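Local structure of polyphenol oxidase, chloroplastic (Malus domestica, 6ELV) at residues F56-A61 with K98-I103. The protein is the C-terminal domain of an enzyme that catalyses the oxidation of mono- and o-diphenols to o-diquinones. Numbering follows the deposited sequence.
Sequences FDRDVA and KKMNTI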
ATOM      1  N   PHE A  56       0.758 -15.939  -0.080  1.00  9.59           N
ATOM      2  CA  PHE A  56       1.969 -16.505   0.499  1.00  9.69           C
ATOM      3  C   PHE A  56       1.629 -17.878   1.066  1.00  9.04           C
ATOM      4  O   PHE A  56       0.460 -18.215   1.267  1.00  9.03           O
ATOM      5  CB  PHE A  56       2.534 -15.604   1.612  1.00  9.92           C
ATOM      6  CG  PHE A  56       1.522 -15.264   2.668  1.00  9.71           C
ATOM      7  CD1 PHE A  56       0.644 -14.201   2.503  1.00  9.74           C
ATOM      8  CD2 PHE A  56       1.401 -16.052   3.806  1.00 11.40           C
ATOM      9  CE1 PHE A  56      -0.303 -13.926   3.457  1.00 11.62           C
ATOM     10  CE2 PHE A  56       0.452 -15.769   4.768  1.00 12.91           C
ATOM     11  CZ  PHE A  56      -0.401 -14.707   4.587  1.00 13.13           C
ATOM     12  N   ASP A  57       2.668 -18.661   1.328  1.00  9.02           N
ATOM     13  CA  ASP A  57       2.496 -19.951   1.986  1.00  9.31           C
ATOM     14  C   ASP A  57       2.252 -19.720   3.473  1.00  8.62           C
ATOM     15  O   ASP A  57       3.003 -18.993   4.125  1.00  9.16           O
ATOM     16  CB  ASP A  57       3.744 -20.819   1.821  1.00 10.91           C
ATOM     17  CG  ASP A  57       3.872 -21.445   0.441  1.00 13.14           C
ATOM     18  OD1 ASP A  57       3.041 -21.200  -0.451  1.00 14.51           O
ATOM     19  OD2 ASP A  57       4.849 -22.192   0.248  1.00 18.89           O
ATOM     20  N   ARG A  58       1.241 -20.396   4.026  1.00  8.88           N
ATOM     21  CA  ARG A  58       0.874 -20.176   5.421  1.00  8.74           C
ATOM     22  C   ARG A  58       1.977 -20.561   6.398  1.00  8.52           C
ATOM     23  O   ARG A  58       2.039 -19.990   7.491  1.00  9.33           O
ATOM     24  CB  ARG A  58      -0.414 -20.922   5.746  1.00  9.01           C
ATOM     25  CG  ARG A  58      -1.629 -20.297   5.099  1.00  9.12           C
ATOM     26  CD  ARG A  58      -2.862 -21.184   5.272  1.00 10.40           C
ATOM     27  NE  ARG A  58      -4.030 -20.623   4.597  1.00 10.36           N
ATOM     28  CZ  ARG A  58      -4.973 -19.892   5.183  1.00  9.24           C
ATOM     29  NH1 ARG A  58      -4.929 -19.657   6.486  1.00  9.46           N
ATOM     30  NH2 ARG A  58      -5.980 -19.418   4.466  1.00 10.97           N
ATOM     31  N   ASP A  59       2.860 -21.499   6.031  1.00  9.64           N
ATOM     32  CA  ASP A  59       3.949 -21.904   6.917  1.00 10.34           C
ATOM     33  C   ASP A  59       5.159 -20.976   6.858  1.00  9.82           C
ATOM     34  O   ASP A  59       6.186 -21.285   7.472  1.00 11.47           O
ATOM     35  CB  ASP A  59       4.354 -23.372   6.697  1.00 11.95           C
ATOM     36  CG  ASP A  59       4.906 -23.651   5.306  1.00 13.13           C
ATOM     37  OD1 ASP A  59       5.232 -22.712   4.555  1.00 14.50           O
ATOM     38  OD2 ASP A  59       5.010 -24.844   4.960  1.00 15.54           O
ATOM     39  N   VAL A  60       5.049 -19.848   6.160  1.00  9.76           N
ATOM     40  CA  VAL A  60       6.111 -18.852   6.070  1.00 10.83           C
ATOM     41  C   VAL A  60       5.630 -17.615   6.820  1.00 10.53           C
ATOM     42  O   VAL A  60       4.600 -17.035   6.462  1.00 11.02           O
ATOM     43  CB  VAL A  60       6.424 -18.514   4.603  1.00 12.41           C
ATOM     44  CG1 VAL A  60       7.405 -17.341   4.511  1.00 13.92           C
ATOM     45  CG2 VAL A  60       6.961 -19.739   3.865  1.00 12.95           C
ATOM     46  N   ALA A  61       6.369 -17.189   7.847  1.00 10.95           N
ATOM     47  CA  ALA A  61       6.055 -15.917   8.491  1.00 12.29           C
ATOM     48  C   ALA A  61       6.243 -14.792   7.485  1.00 10.33           C
ATOM     49  O   ALA A  61       7.243 -14.762   6.756  1.00 11.55           O
ATOM     50  CB  ALA A  61       6.983 -15.676   9.679  1.00 14.57           C
ATOM     51  N   LYS A  98      -2.708 -24.683   1.454  1.00  8.96           N
ATOM     52  CA  LYS A  98      -1.299 -24.380   1.647  1.00  9.50           C
ATOM     53  C   LYS A  98      -1.066 -22.878   1.769  1.00  8.63           C
ATOM     54  O   LYS A  98      -0.163 -22.440   2.493  1.00  9.68           O
ATOM     55  CB  LYS A  98      -0.510 -24.915   0.453  1.00 11.27           C
ATOM     56  CG  LYS A  98       0.981 -24.686   0.532  1.00 13.90           C
ATOM     57  CD  LYS A  98       1.706 -25.226  -0.688  1.00 18.05           C
ATOM     58  CE  LYS A  98       1.679 -24.248  -1.845  1.00 21.33           C
ATOM     59  NZ  LYS A  98       2.591 -24.677  -2.949  1.00 23.05           N
ATOM     60  N   LYS A  99      -1.841 -22.080   1.047  1.00  9.42           N
ATOM     61  CA  LYS A  99      -1.575 -20.661   0.895  1.00  9.76           C
ATOM     62  C   LYS A  99      -2.707 -19.856   1.521  1.00  9.52           C
ATOM     63  O   LYS A  99      -3.812 -20.359   1.768  1.00  9.51           O
ATOM     64  CB  LYS A  99      -1.477 -20.309  -0.584  1.00 10.79           C
ATOM     65  CG  LYS A  99      -0.339 -21.036  -1.287  1.00 13.10           C
ATOM     66  CD  LYS A  99       0.031 -20.333  -2.556  1.00 17.22           C
ATOM     67  CE  LYS A  99      -1.134 -20.470  -3.509  1.00 23.50           C
ATOM     68  NZ  LYS A  99      -0.936 -19.825  -4.829  1.00 27.45           N
ATOM     69  N   MET A 100      -2.418 -18.587   1.768  1.00 10.13           N
ATOM     70  CA  MET A 100      -3.424 -17.592   2.096  1.00 10.43           C
ATOM     71  C   MET A 100      -3.453 -16.553   0.988  1.00 10.02           C
ATOM     72  O   MET A 100      -2.408 -16.182   0.442  1.00 11.52           O
ATOM     73  CB  MET A 100      -3.101 -16.915   3.432  1.00 13.89           C
ATOM     74  CG  MET A 100      -4.081 -15.837   3.910  1.00 19.63           C
ATOM     75  SD  MET A 100      -4.404 -16.002   5.660  1.00 28.51           S
ATOM     76  CE  MET A 100      -2.737 -16.456   6.177  1.00 31.33           C
ATOM     77  N   ASN A 101      -4.655 -16.095   0.659  1.00 10.07           N
ATOM     78  CA  ASN A 101      -4.864 -15.001  -0.276  1.00 11.04           C
ATOM     79  C   ASN A 101      -5.744 -14.000   0.451  1.00 10.39           C
ATOM     80  O   ASN A 101      -6.898 -14.306   0.778  1.00 12.54           O
ATOM     81  CB  ASN A 101      -5.529 -15.492  -1.558  1.00 14.66           C
ATOM     82  CG  ASN A 101      -5.555 -14.424  -2.632  1.00 18.97           C
ATOM     83  OD1 ASN A 101      -5.934 -13.288  -2.376  1.00 21.00           O
ATOM     84  ND2 ASN A 101      -5.125 -14.779  -3.832  1.00 24.04           N
ATOM     85  N   THR A 102      -5.200 -12.819   0.724  1.00  9.69           N
ATOM     86  CA  THR A 102      -5.845 -11.895   1.637  1.00  9.78           C
ATOM     87  C   THR A 102      -5.640 -10.456   1.163  1.00  9.91           C
ATOM     88  O   THR A 102      -5.221 -10.200   0.034  1.00 10.34           O
ATOM     89  CB  THR A 102      -5.396 -12.202   3.069  1.00 10.97           C
ATOM     90  OG1 THR A 102      -6.216 -11.475   3.983  1.00 13.49           O
ATOM     91  CG2 THR A 102      -3.919 -11.871   3.293  1.00 12.41           C
ATOM     92  N   ILE A 103      -5.947  -9.514   2.050  1.00 10.86           N
ATOM     93  CA  ILE A 103      -6.043  -8.102   1.708  1.00 10.71           C
ATOM     94  C   ILE A 103      -5.605  -7.313   2.929  1.00 11.05           C
ATOM     95  O   ILE A 103      -5.674  -7.800   4.060  1.00 16.09           O
ATOM     96  CB  ILE A 103      -7.510  -7.791   1.325  1.00 13.27           C
ATOM     97  CG1 ILE A 103      -7.710  -6.380   0.767  1.00 16.16           C
ATOM     98  CG2 ILE A 103      -8.417  -8.015   2.515  1.00 16.75           C
ATOM     99  CD1 ILE A 103      -8.950  -6.301  -0.074  1.00 19.61           C
TER
HETATM  100  O   HOH W   1       3.832 -21.899  -3.185  1.00 34.38           O
HETATM  101  O   HOH W   2       2.017 -23.504   3.852  1.00 10.09           O
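Phe56 and Met100 exchange two backbone hydrogen bonds as an antiparallel hydrogen-bonded pair, with Met100 N 2.9 Å from Phe56 O. Two residues on, past the non-hydrogen-bonded pair Asp57-Lys99 and beyond the strand ends, Lys98 O receives the nearly straight bond from Arg58 N (2.9 Å, 175° at the hydrogen) and a second from water 2, which in turn accepts a hydrogen bond from Asp59 N.

The apolar contact lies on the sheet face that carries Phe56 and Met100, turned toward Ser89 of strand 82-89, where a flat apolar ring fits. The two side chains run side by side: Met100 CB makes an off-centre CH-pi contact with the ring, and the sulfur stands obliquely beside it as a Met-aromatic contact. The flexible thioether folds back (chi3 38°), bringing Met100 CE to 3.3 Å from Phe56 CZ, while Thr102 CG2 meets the ring edge.

Here strand 48-57 pairs with 99-107, the outermost strand of a four-stranded antiparallel sheet; a type I turn from Asp57 to Val60, closed by Val60 N to Asp57 O, then leads toward strand 62-70.

Among the charged groups, Arg58 is long enough to cross, NE anti to CB (chi3 -177°). Arg58 NE donates to Lys99 O (2.8 Å) from well above the carbonyl plane, Met100 CB lies over one guanidinium face, and NH1 hydrogen-bonds His92 NE2. An alanine here would probably leave Lys99 O without this donor, His92 NE2 without its side-chain partner and Met100 less covered. Water 1 bridges Asp57 OD1 and Lys98 NZ, 4.3 Å apart, charged ends suited to this surface, whereas the Lys99 ammonium pairs with Glu55.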